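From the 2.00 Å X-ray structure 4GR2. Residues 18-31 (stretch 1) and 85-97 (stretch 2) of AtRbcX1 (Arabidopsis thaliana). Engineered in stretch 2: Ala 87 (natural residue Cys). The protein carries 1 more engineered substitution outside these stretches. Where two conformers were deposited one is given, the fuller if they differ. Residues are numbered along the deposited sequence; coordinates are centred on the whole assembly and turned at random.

Stretch 1, residues 18-31: HLHDFFTYVAVRIV
Stretch 2 85-97: AYAKNDFEWDNMK

How are the two backbones laid against each other? Residues 18-31 belong to a longer helix, with phi and psi near -60° and -43° and regular i to i+4 hydrogen bonds such as Phe 23 N to Leu 19 O (2.6 Å). The second helix enters stretch 2 already formed and crosses it almost at a right angle: the N-to-C directions differ by 101° and the axes approach to 10.0 Å. The register is set by Phe 23 and Ala 87, whose CA atoms lie 6.6 Å apart. No hydrogen bond joins the stretches; 406 Å² of surface, summed over both, is buried by apolar packing. Buried Phe 23 has the largest area covered by the other stretch (96 Å²), its flat apolar ring meeting Tyr 86, Ala 87, Phe 91 and Trp 93; Leu 19, Val 26, Tyr 86 and Phe 91 are buried too.

What do Tyr 86 and Ala 87 contribute? Tyr 86 (chi1 t, chi2 72°) points toward stretch 1 and spreads its ring along three helix residues. Val 26, chi1 t, sets CG1 over one face, 3.9 Å from the ring centroid and 3.8 Å from Tyr 86 CE2. Phe 23 CD1 meets the ring edge at Tyr 86 CD2 (4.0 Å), while Ile 30 (m, t) brings CD1 to 3.9 Å from Tyr 86 CD1. The engineered Ala 87 sends its CB over a face of Phe 23, 3.8 Å from the ring centroid and 20° off its normal.

How does the chain turn so that Phe 91 can join? A wider pi-type turn spans 86-90, and Tyr 86 O accepts from both Asp 90 N (2.9 Å) and Phe 91 N (2.8 Å). Phe 91 then extends (phi -55°, psi 127°) with chi1 t and chi2 68°. Its face receives the edge of Phe 23 (chi1 m, chi2 -36°): the centroids are 5.0 Å apart, the planes meet at 73°, and Phe 23 CZ lies 3.7 Å from Phe 91 CD2. Exposed Glu 92 occupies the N-cap position, right before the next helix.

How do Trp 93 and Met 96 complete the contact? Trp 93 (chi1 m, chi2 91°) leaves its CA sideways, yet its indole end reaches stretch 1. Trp 93 NE1 donates to Ala 87 O (2.9 Å, 168°), anchoring the ring to its own stretch and satisfying its polar atom. The apolar six-membered ring of Trp 93 packs obliquely, with Trp 93 CZ2 3.6 Å from Phe 23 CZ and Trp 93 CZ3 3.7 Å from Leu 19 CD1. Leu 19 (m, t) also offers CD2 to Met 96 SD at 4.2 Å; the unbranched, apolar side chain of Met 96, chi angles t, t, p, suits this buried site.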

# COMPACT_ATOMS: atom_id res chain seq x y z
N HIS B 18 4.38 -2.64 -2.78
CA HIS B 18 2.93 -2.78 -2.60
C HIS B 18 2.16 -2.49 -3.88
O HIS B 18 1.21 -3.20 -4.21
CB HIS B 18 2.37 -1.88 -1.47
CG HIS B 18 0.89 -2.01 -1.30
ND1 HIS B 18 0.29 -3.15 -0.80
CD2 HIS B 18 -0.13 -1.17 -1.61
CE1 HIS B 18 -1.02 -2.99 -0.79
NE2 HIS B 18 -1.30 -1.80 -1.27
N LEU B 19 2.55 -1.44 -4.61
CA LEU B 19 1.91 -1.14 -5.89
C LEU B 19 2.10 -2.28 -6.91
O LEU B 19 1.15 -2.73 -7.54
CB LEU B 19 2.40 0.20 -6.44
CG LEU B 19 1.77 1.35 -5.63
CD1 LEU B 19 2.49 2.66 -5.93
CD2 LEU B 19 0.26 1.44 -5.91
N HIS B 20 3.34 -2.75 -7.02
CA HIS B 20 3.68 -3.90 -7.89
C HIS B 20 2.67 -5.04 -7.67
O HIS B 20 1.99 -5.48 -8.61
CB HIS B 20 5.13 -4.33 -7.62
CG HIS B 20 5.55 -5.57 -8.36
ND1 HIS B 20 6.08 -6.68 -7.72
CD2 HIS B 20 5.53 -5.88 -9.67
CE1 HIS B 20 6.35 -7.61 -8.60
NE2 HIS B 20 6.03 -7.15 -9.80
N ASP B 21 2.53 -5.48 -6.42
CA ASP B 21 1.60 -6.55 -6.08
C ASP B 21 0.17 -6.14 -6.35
O ASP B 21 -0.62 -6.96 -6.84
CB ASP B 21 1.77 -7.01 -4.62
CG ASP B 21 3.02 -7.84 -4.41
OD1 ASP B 21 3.43 -8.55 -5.36
OD2 ASP B 21 3.60 -7.77 -3.30
N PHE B 22 -0.17 -4.90 -6.02
CA PHE B 22 -1.50 -4.38 -6.35
C PHE B 22 -1.77 -4.45 -7.87
O PHE B 22 -2.86 -4.83 -8.29
CB PHE B 22 -1.68 -2.93 -5.83
CG PHE B 22 -3.07 -2.40 -6.02
CD1 PHE B 22 -4.16 -3.06 -5.46
CD2 PHE B 22 -3.30 -1.25 -6.78
CE1 PHE B 22 -5.46 -2.58 -5.64
CE2 PHE B 22 -4.60 -0.76 -6.96
CZ PHE B 22 -5.67 -1.42 -6.40
N PHE B 23 -0.78 -4.09 -8.69
CA PHE B 23 -0.95 -4.15 -10.15
C PHE B 23 -1.13 -5.56 -10.67
O PHE B 23 -1.92 -5.79 -11.59
CB PHE B 23 0.21 -3.45 -10.87
CG PHE B 23 0.25 -1.97 -10.65
CD1 PHE B 23 -0.93 -1.25 -10.54
CD2 PHE B 23 1.46 -1.30 -10.50
CE1 PHE B 23 -0.90 0.13 -10.31
CE2 PHE B 23 1.50 0.08 -10.26
CZ PHE B 23 0.31 0.79 -10.17
N THR B 24 -0.42 -6.52 -10.08
CA THR B 24 -0.65 -7.94 -10.40
C THR B 24 -2.09 -8.33 -10.15
O THR B 24 -2.70 -9.03 -10.95
CB THR B 24 0.24 -8.87 -9.58
OG1 THR B 24 1.61 -8.54 -9.81
CG2 THR B 24 -0.03 -10.36 -9.91
N TYR B 25 -2.65 -7.85 -9.04
CA TYR B 25 -4.03 -8.15 -8.68
C TYR B 25 -5.05 -7.48 -9.61
O TYR B 25 -6.05 -8.10 -9.98
CB TYR B 25 -4.30 -7.79 -7.20
CG TYR B 25 -5.72 -7.35 -6.92
CD1 TYR B 25 -6.70 -8.28 -6.58
CD2 TYR B 25 -6.08 -6.01 -7.02
CE1 TYR B 25 -8.01 -7.87 -6.33
CE2 TYR B 25 -7.37 -5.60 -6.78
CZ TYR B 25 -8.33 -6.52 -6.44
OH TYR B 25 -9.62 -6.09 -6.20
N VAL B 26 -4.83 -6.21 -9.94
CA VAL B 26 -5.64 -5.53 -10.95
C VAL B 26 -5.59 -6.33 -12.28
O VAL B 26 -6.62 -6.61 -12.88
CB VAL B 26 -5.16 -4.09 -11.22
CG1 VAL B 26 -6.11 -3.39 -12.19
CG2 VAL B 26 -5.08 -3.29 -9.93
N ALA B 27 -4.40 -6.71 -12.69
CA ALA B 27 -4.22 -7.41 -13.98
C ALA B 27 -4.99 -8.72 -14.03
O ALA B 27 -5.52 -9.11 -15.08
CB ALA B 27 -2.77 -7.66 -14.23
N VAL B 28 -5.01 -9.43 -12.90
CA VAL B 28 -5.74 -10.68 -12.81
C VAL B 28 -7.24 -10.41 -12.89
O VAL B 28 -8.00 -11.20 -13.46
CB VAL B 28 -5.39 -11.47 -11.52
CG1 VAL B 28 -6.36 -12.59 -11.31
CG2 VAL B 28 -3.97 -12.00 -11.59
N ARG B 29 -7.68 -9.28 -12.35
CA ARG B 29 -9.10 -8.98 -12.40
C ARG B 29 -9.47 -8.55 -13.83
O ARG B 29 -10.53 -8.91 -14.36
CB ARG B 29 -9.49 -7.94 -11.35
CG ARG B 29 -10.89 -8.14 -10.78
CD ARG B 29 -11.15 -7.24 -9.59
NE ARG B 29 -12.54 -6.79 -9.53
CZ ARG B 29 -12.99 -5.64 -10.04
NH1 ARG B 29 -12.16 -4.80 -10.64
NH2 ARG B 29 -14.28 -5.32 -9.94
N ILE B 30 -8.56 -7.80 -14.46
CA ILE B 30 -8.71 -7.39 -15.85
C ILE B 30 -8.79 -8.62 -16.78
O ILE B 30 -9.82 -8.86 -17.41
CB ILE B 30 -7.54 -6.45 -16.27
CG1 ILE B 30 -7.67 -5.08 -15.59
CG2 ILE B 30 -7.45 -6.32 -17.79
CD1 ILE B 30 -6.57 -4.11 -16.00
N VAL B 31 -7.71 -9.40 -16.82
CA VAL B 31 -7.66 -10.60 -17.66
C VAL B 31 -8.84 -11.55 -17.38
O VAL B 31 -9.35 -12.20 -18.29
CB VAL B 31 -6.29 -11.34 -17.50
CG1 VAL B 31 -6.27 -12.67 -18.26
CG2 VAL B 31 -5.14 -10.43 -17.95
N ALA B 85 1.08 -2.96 -18.97
CA ALA B 85 0.35 -1.96 -19.72
C ALA B 85 -0.52 -1.11 -18.80
O ALA B 85 -0.56 0.11 -18.95
CB ALA B 85 -0.48 -2.60 -20.83
N TYR B 86 -1.23 -1.74 -17.87
CA TYR B 86 -2.09 -1.01 -16.95
C TYR B 86 -1.33 0.05 -16.14
O TYR B 86 -1.73 1.21 -16.07
CB TYR B 86 -2.82 -1.94 -15.99
CG TYR B 86 -3.70 -1.16 -15.05
CD1 TYR B 86 -4.87 -0.58 -15.52
CD2 TYR B 86 -3.35 -0.96 -13.72
CE1 TYR B 86 -5.68 0.16 -14.69
CE2 TYR B 86 -4.17 -0.22 -12.87
CZ TYR B 86 -5.32 0.34 -13.37
OH TYR B 86 -6.16 1.08 -12.56
N ALA B 87 -0.22 -0.38 -15.56
CA ALA B 87 0.57 0.46 -14.67
C ALA B 87 1.22 1.62 -15.43
O ALA B 87 1.25 2.77 -14.96
CB ALA B 87 1.62 -0.39 -13.98
N LYS B 88 1.75 1.33 -16.61
CA LYS B 88 2.51 2.32 -17.36
C LYS B 88 1.62 3.22 -18.22
O LYS B 88 2.07 4.28 -18.66
CB LYS B 88 3.56 1.64 -18.23
CG LYS B 88 4.74 1.08 -17.45
CD LYS B 88 5.50 0.07 -18.28
CE LYS B 88 6.82 -0.29 -17.61
NZ LYS B 88 7.68 -1.12 -18.51
N ASN B 89 0.37 2.81 -18.44
CA ASN B 89 -0.47 3.48 -19.42
C ASN B 89 -1.84 3.91 -18.91
O ASN B 89 -2.31 4.98 -19.27
CB ASN B 89 -0.62 2.62 -20.70
CG ASN B 89 0.73 2.31 -21.39
OD1 ASN B 89 1.67 3.12 -21.38
ND2 ASN B 89 0.82 1.13 -22.01
N ASP B 90 -2.47 3.10 -18.08
CA ASP B 90 -3.85 3.40 -17.70
C ASP B 90 -4.00 3.96 -16.28
O ASP B 90 -4.81 4.86 -16.05
CB ASP B 90 -4.73 2.16 -17.83
CG ASP B 90 -4.76 1.64 -19.23
OD1 ASP B 90 -4.52 2.45 -20.15
OD2 ASP B 90 -5.01 0.43 -19.41
N PHE B 91 -3.27 3.38 -15.32
CA PHE B 91 -3.38 3.78 -13.92
C PHE B 91 -3.15 5.28 -13.77
O PHE B 91 -2.12 5.81 -14.21
CB PHE B 91 -2.38 3.02 -13.06
CG PHE B 91 -2.57 3.23 -11.56
CD1 PHE B 91 -3.69 2.71 -10.92
CD2 PHE B 91 -1.61 3.89 -10.79
CE1 PHE B 91 -3.87 2.87 -9.53
CE2 PHE B 91 -1.78 4.04 -9.40
CZ PHE B 91 -2.92 3.52 -8.78
N GLU B 92 -4.09 5.96 -13.13
CA GLU B 92 -4.00 7.42 -13.00
C GLU B 92 -3.20 7.82 -11.77
O GLU B 92 -3.76 8.16 -10.73
CB GLU B 92 -5.40 8.04 -13.02
CG GLU B 92 -6.10 7.91 -14.37
CD GLU B 92 -7.60 8.07 -14.26
OE1 GLU B 92 -8.31 7.75 -15.23
OE2 GLU B 92 -8.07 8.51 -13.19
N TRP B 93 -1.88 7.79 -11.93
CA TRP B 93 -0.93 8.06 -10.86
C TRP B 93 -1.21 9.35 -10.11
O TRP B 93 -1.35 9.34 -8.89
CB TRP B 93 0.51 8.07 -11.42
CG TRP B 93 1.01 6.69 -11.76
CD1 TRP B 93 0.90 6.04 -12.96
CD2 TRP B 93 1.66 5.79 -10.86
NE1 TRP B 93 1.47 4.78 -12.87
CE2 TRP B 93 1.95 4.61 -11.59
CE3 TRP B 93 2.05 5.87 -9.51
CZ2 TRP B 93 2.59 3.51 -11.01
CZ3 TRP B 93 2.71 4.78 -8.94
CH2 TRP B 93 2.96 3.61 -9.68
N ASP B 94 -1.31 10.46 -10.83
CA ASP B 94 -1.52 11.75 -10.20
C ASP B 94 -2.88 11.88 -9.52
O ASP B 94 -3.00 12.52 -8.47
CB ASP B 94 -1.25 12.90 -11.16
CG ASP B 94 0.17 13.40 -11.03
OD1 ASP B 94 0.47 14.12 -10.03
OD2 ASP B 94 0.99 13.03 -11.89
N ASN B 95 -3.90 11.27 -10.11
CA ASN B 95 -5.17 11.12 -9.44
C ASN B 95 -5.04 10.36 -8.10
O ASN B 95 -5.63 10.75 -7.08
CB ASN B 95 -6.17 10.43 -10.35
CG ASN B 95 -7.59 10.60 -9.88
OD1 ASN B 95 -8.01 11.71 -9.54
ND2 ASN B 95 -8.34 9.50 -9.83
N MET B 96 -4.25 9.28 -8.10
CA MET B 96 -3.99 8.51 -6.88
C MET B 96 -3.38 9.41 -5.81
O MET B 96 -3.79 9.39 -4.65
CB MET B 96 -3.03 7.33 -7.15
CG MET B 96 -2.52 6.60 -5.86
SD MET B 96 -1.17 5.41 -6.09
CE MET B 96 0.12 6.49 -6.75
N LYS B 97 -2.38 10.19 -6.22
CA LYS B 97 -1.68 11.09 -5.31
C LYS B 97 -2.66 12.09 -4.73
O LYS B 97 -2.69 12.30 -3.52
CB LYS B 97 -0.56 11.83 -6.04
CG LYS B 97 0.19 12.85 -5.18
CD LYS B 97 1.19 13.63 -6.02
CE LYS B 97 2.28 14.26 -5.17
NZ LYS B 97 3.13 15.22 -5.98